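Local structure of metal-dependent phosphohydrolase, HDOD domain-containing (Geobacter sulfurreducens, 3HC1) at residues L15-M20 / G197-K202; E10-L15 / A184-F189. The protein is of unknown function but binds a pair of iron ions and carries an HDOD domain related to metal-dependent phosphohydrolases of the HD family. All blocks are in the same frame, centred on the assembly; numbering follows the deposited sequence. Where two conformers were deposited one is given.

Interaction 1. Residues L15-M20 / G197-K202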
ATOM      1  N   LEU A  15     -19.096 -13.352   2.551  1.00 24.82           N
ATOM      2  CA  LEU A  15     -19.594 -12.240   3.379  1.00 23.50           C
ATOM      3  C   LEU A  15     -19.052 -10.905   2.852  1.00 18.96           C
ATOM      4  O   LEU A  15     -19.782  -9.924   2.800  1.00 21.16           O
ATOM      5  CB  LEU A  15     -19.217 -12.443   4.858  1.00 20.44           C
ATOM      6  CG  LEU A  15     -20.018 -13.490   5.616  1.00 22.82           C
ATOM      7  CD1 LEU A  15     -19.361 -13.737   6.975  1.00 19.25           C
ATOM      8  CD2 LEU A  15     -21.509 -13.055   5.748  1.00 22.82           C
ATOM      9  N   ALA A  16     -17.775 -10.879   2.470  1.00 18.07           N
ATOM     10  CA  ALA A  16     -17.198  -9.678   1.863  1.00 18.10           C
ATOM     11  C   ALA A  16     -17.981  -9.273   0.601  1.00 19.28           C
ATOM     12  O   ALA A  16     -18.330  -8.082   0.448  1.00 19.78           O
ATOM     13  CB  ALA A  16     -15.651  -9.840   1.548  1.00 16.22           C
ATOM     14  N   ARG A  17     -18.267 -10.227  -0.292  1.00 17.61           N
ATOM     15  CA  ARG A  17     -19.040  -9.838  -1.516  1.00 22.46           C
ATOM     16  C   ARG A  17     -20.423  -9.327  -1.172  1.00 22.63           C
ATOM     17  O   ARG A  17     -20.830  -8.290  -1.671  1.00 18.34           O
ATOM     18  CB  ARG A  17     -19.088 -10.917  -2.572  1.00 22.97           C
ATOM     19  CG  ARG A  17     -17.725 -11.127  -3.201  1.00 27.82           C
ATOM     20  CD  ARG A  17     -17.810 -12.193  -4.278  1.00 31.05           C
ATOM     21  NE  ARG A  17     -18.433 -13.413  -3.766  1.00 35.32           N
ATOM     22  CZ  ARG A  17     -17.806 -14.491  -3.293  1.00 30.61           C
ATOM     23  NH1 ARG A  17     -16.482 -14.579  -3.234  1.00 35.26           N
ATOM     24  NH2 ARG A  17     -18.533 -15.512  -2.868  1.00 34.21           N
ATOM     25  N   GLU A  18     -21.098  -9.958  -0.217  1.00 24.11           N
ATOM     26  CA  GLU A  18     -22.424  -9.441   0.214  1.00 26.26           C
ATOM     27  C   GLU A  18     -22.326  -8.052   0.839  1.00 27.47           C
ATOM     28  O   GLU A  18     -23.190  -7.182   0.622  1.00 28.92           O
ATOM     29  CB  GLU A  18     -23.070 -10.382   1.233  1.00 27.15           C
ATOM     30  CG  GLU A  18     -23.181 -11.849   0.781  1.00 34.32           C
ATOM     31  CD  GLU A  18     -24.293 -12.106  -0.256  1.00 43.91           C
ATOM     32  OE1 GLU A  18     -24.998 -11.145  -0.656  1.00 39.22           O
ATOM     33  OE2 GLU A  18     -24.451 -13.282  -0.663  1.00 44.86           O
ATOM     34  N   PHE A  19     -21.267  -7.822   1.606  1.00 24.17           N
ATOM     35  CA  PHE A  19     -21.009  -6.486   2.179  1.00 29.26           C
ATOM     36  C   PHE A  19     -20.875  -5.413   1.060  1.00 29.59           C
ATOM     37  O   PHE A  19     -21.240  -4.261   1.254  1.00 26.61           O
ATOM     38  CB  PHE A  19     -19.701  -6.532   3.007  1.00 30.11           C
ATOM     39  CG  PHE A  19     -19.560  -5.442   4.038  1.00 34.68           C
ATOM     40  CD1 PHE A  19     -20.262  -5.508   5.245  1.00 44.13           C
ATOM     41  CD2 PHE A  19     -18.668  -4.409   3.857  1.00 29.49           C
ATOM     42  CE1 PHE A  19     -20.099  -4.531   6.246  1.00 40.29           C
ATOM     43  CE2 PHE A  19     -18.501  -3.429   4.851  1.00 37.17           C
ATOM     44  CZ  PHE A  19     -19.227  -3.501   6.046  1.00 30.26           C
HETATM   45  N   MSE A  20     -20.306  -5.773  -0.084  1.00 27.36           N
HETATM   46  CA  MSE A  20     -20.222  -4.788  -1.177  1.00 30.16           C
HETATM   47  C   MSE A  20     -21.556  -4.631  -1.992  1.00 30.98           C
HETATM   48  O   MSE A  20     -21.898  -3.533  -2.422  1.00 30.98           O
HETATM   49  CB  MSE A  20     -19.090  -5.149  -2.084  1.00 27.98           C
HETATM   50  CG  MSE A  20     -17.794  -4.840  -1.471  1.00 39.72           C
HETATM   51 SE   MSE A  20     -16.438  -5.730  -2.475  0.75 38.81          SE
HETATM   52  CE  MSE A  20     -16.596  -5.144  -4.091  1.00  7.88           C
ATOM     53  N   GLY A 197     -11.177  -6.000   0.496  1.00 12.91           N
ATOM     54  CA  GLY A 197     -10.182  -5.399  -0.429  1.00 14.25           C
ATOM     55  C   GLY A 197      -9.889  -6.353  -1.574  1.00 13.54           C
ATOM     56  O   GLY A 197      -9.674  -5.940  -2.735  1.00 17.32           O
ATOM     57  N   PHE A 198      -9.850  -7.626  -1.240  1.00 13.49           N
ATOM     58  CA  PHE A 198      -9.622  -8.688  -2.289  1.00 16.98           C
ATOM     59  C   PHE A 198     -10.757  -8.669  -3.321  1.00 17.57           C
ATOM     60  O   PHE A 198     -10.513  -8.597  -4.537  1.00 16.49           O
ATOM     61  CB  PHE A 198      -9.508 -10.048  -1.602  1.00 16.67           C
ATOM     62  CG  PHE A 198      -9.316 -11.191  -2.531  1.00 14.30           C
ATOM     63  CD1 PHE A 198      -8.015 -11.585  -2.909  1.00 11.69           C
ATOM     64  CD2 PHE A 198     -10.423 -11.884  -3.024  1.00 17.97           C
ATOM     65  CE1 PHE A 198      -7.848 -12.698  -3.723  1.00 11.54           C
ATOM     66  CE2 PHE A 198     -10.267 -12.972  -3.898  1.00 19.23           C
ATOM     67  CZ  PHE A 198      -8.971 -13.355  -4.248  1.00 11.55           C
ATOM     68  N   ALA A 199     -11.994  -8.682  -2.820  1.00 15.85           N
ATOM     69  CA  ALA A 199     -13.194  -8.669  -3.671  1.00 16.44           C
ATOM     70  C   ALA A 199     -13.179  -7.433  -4.555  1.00 17.06           C
ATOM     71  O   ALA A 199     -13.564  -7.491  -5.694  1.00 15.70           O
ATOM     72  CB  ALA A 199     -14.469  -8.638  -2.824  1.00 14.32           C
ATOM     73  N   LEU A 200     -12.738  -6.305  -4.000  1.00 17.22           N
ATOM     74  CA  LEU A 200     -12.651  -5.039  -4.727  1.00 14.22           C
ATOM     75  C   LEU A 200     -11.597  -5.007  -5.807  1.00 15.01           C
ATOM     76  O   LEU A 200     -11.865  -4.674  -6.971  1.00 16.31           O
ATOM     77  CB  LEU A 200     -12.497  -3.833  -3.752  1.00 16.82           C
ATOM     78  CG  LEU A 200     -12.593  -2.423  -4.371  1.00 23.91           C
ATOM     79  CD1 LEU A 200     -13.898  -2.133  -5.106  1.00 23.41           C
ATOM     80  CD2 LEU A 200     -12.340  -1.381  -3.304  1.00 20.46           C
ATOM     81  N   ALA A 201     -10.412  -5.429  -5.454  1.00 16.29           N
ATOM     82  CA  ALA A 201      -9.334  -5.535  -6.398  1.00 13.63           C
ATOM     83  C   ALA A 201      -9.647  -6.560  -7.511  1.00 15.05           C
ATOM     84  O   ALA A 201      -9.303  -6.326  -8.696  1.00 15.92           O
ATOM     85  CB  ALA A 201      -8.032  -5.912  -5.644  1.00 12.45           C
ATOM     86  N   LYS A 202     -10.327  -7.648  -7.163  1.00 14.92           N
ATOM     87  CA  LYS A 202     -10.784  -8.623  -8.170  1.00 17.78           C
ATOM     88  C   LYS A 202     -11.799  -8.007  -9.098  1.00 20.56           C
ATOM     89  O   LYS A 202     -11.677  -8.155 -10.303  1.00 17.36           O
ATOM     90  CB  LYS A 202     -11.357  -9.903  -7.570  1.00 21.16           C
ATOM     91  CG  LYS A 202     -10.334 -10.799  -6.823  1.00 23.39           C
ATOM     92  CD  LYS A 202      -9.333 -11.489  -7.764  1.00 34.12           C
ATOM     93  CE  LYS A 202      -9.891 -12.761  -8.299  1.00 38.27           C
ATOM     94  NZ  LYS A 202      -9.185 -13.151  -9.518  1.00 29.65           N
TER
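Selenomethionine Met20 and Ala199 make the tight part of this helix-helix contact: the selenium atom SE of Met20 lies 3.5 Å from CB of Ala199, whose methyl points toward helix 9-21. The side chain of Met20 sets off with CG anti to its own carbonyl carbon and runs extended through chi2 (166°), then bends at chi3 (58°). That bend carries the terminal methyl past Ala199 to the next residue of the backbone, where CE of Met20 sits 4.0 Å from CA of Leu200. The same methyl reaches the side chain of Leu200 at one branch, CD1, with 4.2 Å between CE and CD1. The side chains of Met20 and Leu200 are buried here, and the side-chain contacts are apolar.

On the other flank the packing thins out. Arg17 brushes Ala199 with its aliphatic stem, CG to CB 4.1 Å, while its guanidinium group turns back along its own helix to a salt bridge with Glu10, on the exposed side. The small alanine lets the two backbones come close here, with CA of Arg17 and CA of Ala199 6.3 Å apart; the axes cross at -67°, 9.2 Å apart. Helix 154-162 covers the buried half, with Phe158 against Met20 and Val154 against Leu200, while helix 208-216 packs against Phe198 and Ala201 of helix 193-203.

Interaction 2. Residues E10-L15 / A184-F189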
ATOM      1  N   GLU A  10     -13.606 -18.779   2.084  1.00 36.12           N
ATOM      2  CA  GLU A  10     -14.744 -18.531   1.185  0.50 36.45           C
ATOM      3  C   GLU A  10     -15.931 -17.977   1.959  1.00 35.47           C
ATOM      4  O   GLU A  10     -16.677 -17.153   1.426  1.00 38.02           O
ATOM      5  CB  GLU A  10     -15.164 -19.751   0.358  0.50 37.27           C
ATOM      6  CG  GLU A  10     -16.196 -19.397  -0.752  0.50 40.27           C
ATOM      7  CD  GLU A  10     -15.891 -18.066  -1.445  0.50 38.60           C
ATOM      8  OE1 GLU A  10     -14.724 -17.853  -1.834  0.50 51.32           O
ATOM      9  OE2 GLU A  10     -16.805 -17.230  -1.600  0.50 23.73           O
ATOM     10  N   THR A  11     -16.093 -18.396   3.213  1.00 32.37           N
ATOM     11  CA  THR A  11     -17.157 -17.856   4.049  1.00 31.79           C
ATOM     12  C   THR A  11     -16.945 -16.357   4.250  1.00 26.36           C
ATOM     13  O   THR A  11     -17.845 -15.555   4.060  1.00 23.91           O
ATOM     14  CB  THR A  11     -17.244 -18.593   5.418  1.00 33.74           C
ATOM     15  OG1 THR A  11     -17.672 -19.940   5.187  1.00 38.11           O
ATOM     16  CG2 THR A  11     -18.217 -17.894   6.403  1.00 28.36           C
ATOM     17  N   ARG A  12     -15.740 -15.998   4.645  1.00 25.14           N
ATOM     18  CA  ARG A  12     -15.363 -14.582   4.775  1.00 25.22           C
ATOM     19  C   ARG A  12     -15.381 -13.862   3.428  1.00 23.88           C
ATOM     20  O   ARG A  12     -15.751 -12.692   3.371  1.00 22.98           O
ATOM     21  CB  ARG A  12     -13.985 -14.470   5.450  1.00 25.46           C
ATOM     22  CG  ARG A  12     -14.026 -14.704   6.958  1.00 30.04           C
ATOM     23  CD  ARG A  12     -12.865 -15.537   7.433  1.00 37.63           C
ATOM     24  NE  ARG A  12     -11.609 -15.020   6.913  1.00 43.30           N
ATOM     25  CZ  ARG A  12     -10.560 -15.757   6.540  1.00 47.39           C
ATOM     26  NH1 ARG A  12     -10.581 -17.079   6.627  1.00 47.37           N
ATOM     27  NH2 ARG A  12      -9.470 -15.156   6.062  1.00 53.08           N
ATOM     28  N   LEU A  13     -14.970 -14.541   2.347  1.00 24.24           N
ATOM     29  CA  LEU A  13     -15.010 -13.920   1.009  1.00 25.21           C
ATOM     30  C   LEU A  13     -16.457 -13.740   0.552  1.00 24.62           C
ATOM     31  O   LEU A  13     -16.794 -12.681   0.055  1.00 23.39           O
ATOM     32  CB  LEU A  13     -14.166 -14.678  -0.034  1.00 24.62           C
ATOM     33  CG  LEU A  13     -12.648 -14.527   0.072  1.00 32.70           C
ATOM     34  CD1 LEU A  13     -11.957 -15.561  -0.818  1.00 35.73           C
ATOM     35  CD2 LEU A  13     -12.189 -13.120  -0.306  1.00 30.08           C
ATOM     36  N   THR A  14     -17.330 -14.737   0.803  1.00 24.65           N
ATOM     37  CA  THR A  14     -18.762 -14.593   0.487  1.00 23.08           C
ATOM     38  C   THR A  14     -19.365 -13.422   1.249  1.00 22.92           C
ATOM     39  O   THR A  14     -20.040 -12.589   0.675  1.00 23.00           O
ATOM     40  CB  THR A  14     -19.555 -15.905   0.790  1.00 24.38           C
ATOM     41  OG1 THR A  14     -19.137 -16.913  -0.128  1.00 27.54           O
ATOM     42  CG2 THR A  14     -21.026 -15.704   0.640  1.00 21.61           C
ATOM     43  N   LEU A  15     -19.096 -13.352   2.551  1.00 24.82           N
ATOM     44  CA  LEU A  15     -19.594 -12.240   3.379  1.00 23.50           C
ATOM     45  C   LEU A  15     -19.052 -10.905   2.852  1.00 18.96           C
ATOM     46  O   LEU A  15     -19.782  -9.924   2.800  1.00 21.16           O
ATOM     47  CB  LEU A  15     -19.217 -12.443   4.858  1.00 20.44           C
ATOM     48  CG  LEU A  15     -20.018 -13.490   5.616  1.00 22.82           C
ATOM     49  CD1 LEU A  15     -19.361 -13.737   6.975  1.00 19.25           C
ATOM     50  CD2 LEU A  15     -21.509 -13.055   5.748  1.00 22.82           C
ATOM     51  N   ALA A 184     -12.062  -6.177  15.236  1.00 24.11           N
ATOM     52  CA  ALA A 184     -13.344  -5.503  15.325  1.00 21.94           C
ATOM     53  C   ALA A 184     -14.206  -5.802  14.081  1.00 27.03           C
ATOM     54  O   ALA A 184     -15.382  -6.144  14.205  1.00 22.34           O
ATOM     55  CB  ALA A 184     -13.145  -4.049  15.461  1.00 24.50           C
ATOM     56  N   GLU A 185     -13.603  -5.714  12.880  1.00 23.33           N
ATOM     57  CA  GLU A 185     -14.327  -6.016  11.657  1.00 22.39           C
ATOM     58  C   GLU A 185     -14.862  -7.460  11.667  1.00 23.92           C
ATOM     59  O   GLU A 185     -16.015  -7.736  11.317  1.00 20.76           O
ATOM     60  CB  GLU A 185     -13.404  -5.759  10.439  1.00 20.45           C
ATOM     61  CG  GLU A 185     -13.193  -4.286  10.211  1.00 19.46           C
ATOM     62  CD  GLU A 185     -12.033  -3.970   9.312  1.00 18.69           C
ATOM     63  OE1 GLU A 185     -11.398  -4.886   8.706  1.00 14.45           O
ATOM     64  OE2 GLU A 185     -11.696  -2.779   9.305  1.00 27.99           O
ATOM     65  N   GLU A 186     -14.008  -8.380  12.061  1.00 26.97           N
ATOM     66  CA  GLU A 186     -14.381  -9.772  12.101  1.00 33.23           C
ATOM     67  C   GLU A 186     -15.614 -10.005  13.007  1.00 33.19           C
ATOM     68  O   GLU A 186     -16.537 -10.750  12.651  1.00 30.98           O
ATOM     69  CB  GLU A 186     -13.191 -10.589  12.617  1.00 34.64           C
ATOM     70  CG  GLU A 186     -13.425 -12.078  12.746  1.00 45.43           C
ATOM     71  CD  GLU A 186     -13.864 -12.718  11.451  1.00 58.91           C
ATOM     72  OE1 GLU A 186     -13.544 -12.164  10.369  1.00 62.04           O
ATOM     73  OE2 GLU A 186     -14.526 -13.789  11.525  1.00 70.50           O
ATOM     74  N   ARG A 187     -15.615  -9.342  14.153  1.00 31.51           N
ATOM     75  CA  ARG A 187     -16.683  -9.480  15.125  1.00 32.38           C
ATOM     76  C   ARG A 187     -17.975  -8.841  14.634  1.00 32.41           C
ATOM     77  O   ARG A 187     -19.026  -9.454  14.722  1.00 34.01           O
ATOM     78  CB  ARG A 187     -16.275  -8.832  16.446  1.00 32.63           C
ATOM     79  CG  ARG A 187     -17.260  -9.118  17.585  1.00 44.13           C
ATOM     80  CD  ARG A 187     -16.799  -8.538  18.888  1.00 48.30           C
ATOM     81  NE  ARG A 187     -15.498  -9.075  19.280  1.00 46.45           N
ATOM     82  CZ  ARG A 187     -14.746  -8.569  20.247  1.00 52.71           C
ATOM     83  NH1 ARG A 187     -15.159  -7.504  20.927  1.00 51.86           N
ATOM     84  NH2 ARG A 187     -13.569  -9.122  20.526  1.00 57.01           N
ATOM     85  N   LEU A 188     -17.883  -7.608  14.141  1.00 31.55           N
ATOM     86  CA  LEU A 188     -19.044  -6.868  13.704  1.00 32.83           C
ATOM     87  C   LEU A 188     -19.604  -7.284  12.346  1.00 34.92           C
ATOM     88  O   LEU A 188     -20.810  -7.123  12.128  1.00 33.72           O
ATOM     89  CB  LEU A 188     -18.755  -5.360  13.698  1.00 34.01           C
ATOM     90  CG  LEU A 188     -18.495  -4.838  15.117  1.00 34.85           C
ATOM     91  CD1 LEU A 188     -18.287  -3.331  15.165  1.00 33.65           C
ATOM     92  CD2 LEU A 188     -19.640  -5.245  16.039  1.00 30.71           C
ATOM     93  N   PHE A 189     -18.757  -7.797  11.445  1.00 32.72           N
ATOM     94  CA  PHE A 189     -19.188  -8.134  10.078  1.00 28.25           C
ATOM     95  C   PHE A 189     -18.956  -9.595   9.663  1.00 23.83           C
ATOM     96  O   PHE A 189     -19.387  -9.981   8.595  1.00 27.65           O
ATOM     97  CB  PHE A 189     -18.466  -7.257   9.074  1.00 25.98           C
ATOM     98  CG  PHE A 189     -18.476  -5.794   9.400  1.00 33.40           C
ATOM     99  CD1 PHE A 189     -19.606  -5.175   9.899  1.00 43.50           C
ATOM    100  CD2 PHE A 189     -17.350  -5.017   9.150  1.00 30.76           C
ATOM    101  CE1 PHE A 189     -19.595  -3.822  10.179  1.00 43.62           C
ATOM    102  CE2 PHE A 189     -17.340  -3.667   9.420  1.00 46.22           C
ATOM    103  CZ  PHE A 189     -18.474  -3.072   9.938  1.00 42.78           C
TER
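Leu15 and Arg12 of helix 9-21 face Phe189 and Glu186 of helix 181-189, two neighbouring helices in the all-helical HD-type fold of this HDOD protein. The contact is a light one at the surface, and each of its two pairs joins an apolar group to an oxygen.

In the first pair, Leu15 directs its side chain across the gap, and only the CD1 branch makes the approach, reaching to 4.1 Å from the backbone oxygen O of Phe189. That oxygen belongs to the last residue of helix 181-189, and it leans toward Leu15 while the aromatic ring swings the other way. The ring of Phe189 therefore adds nothing to the meeting with Leu15; one of its faces is covered near the rim by CB of Leu188, and helix 164-177 touches it through Val170.

In the second pair, Glu186 starts with CG anti to the backbone N (chi1 179°) and then bends at chi2 (57°), which brings the carboxylate round to the stem of Arg12. OE1 of Glu186 comes within 4.3 Å of CG of Arg12, alongside the chain. The charges attract at a distance at most, since NE of Arg12 and OE1 of Glu186 remain 4.9 Å apart. NE of Arg12 is instead committed to a salt bridge with Glu195 on helix 193-203, so the guanidinium is held toward that third helix. The turn between the two later helices is tied in as well, by a hydrogen bond between OG1 of Thr191 and the backbone O of Arg12. On the inner side of helix 181-189, OE1 of Glu185 is hydrogen-bonded to ND1 of the iron ligand His193.

Overall arrangement
Both contacts use helix 9-21, which rests on two consecutive helices: 181-189 in interaction 2 and 193-203 in interaction 1. Their centres lie 10 Å apart, and their ranges overlap at Leu15, which touches the partner segment only in interaction 2. A salt bridge from Arg17 NH2 to Glu10 OE2, 2.7 Å long, connects them along the N-terminal helix, while Phe19 CE1 and Phe189 CD1 meet at 3.7 Å and Phe198 CD2 packs against Leu13 CD2 at 3.5 Å. Neither contact touches the metals: the nearest iron is about 13 Å from the side chain of Leu200 and about 12 Å from that of Glu186. His193, an iron ligand, begins helix 193-203, just after the short turn that joins it to helix 181-189.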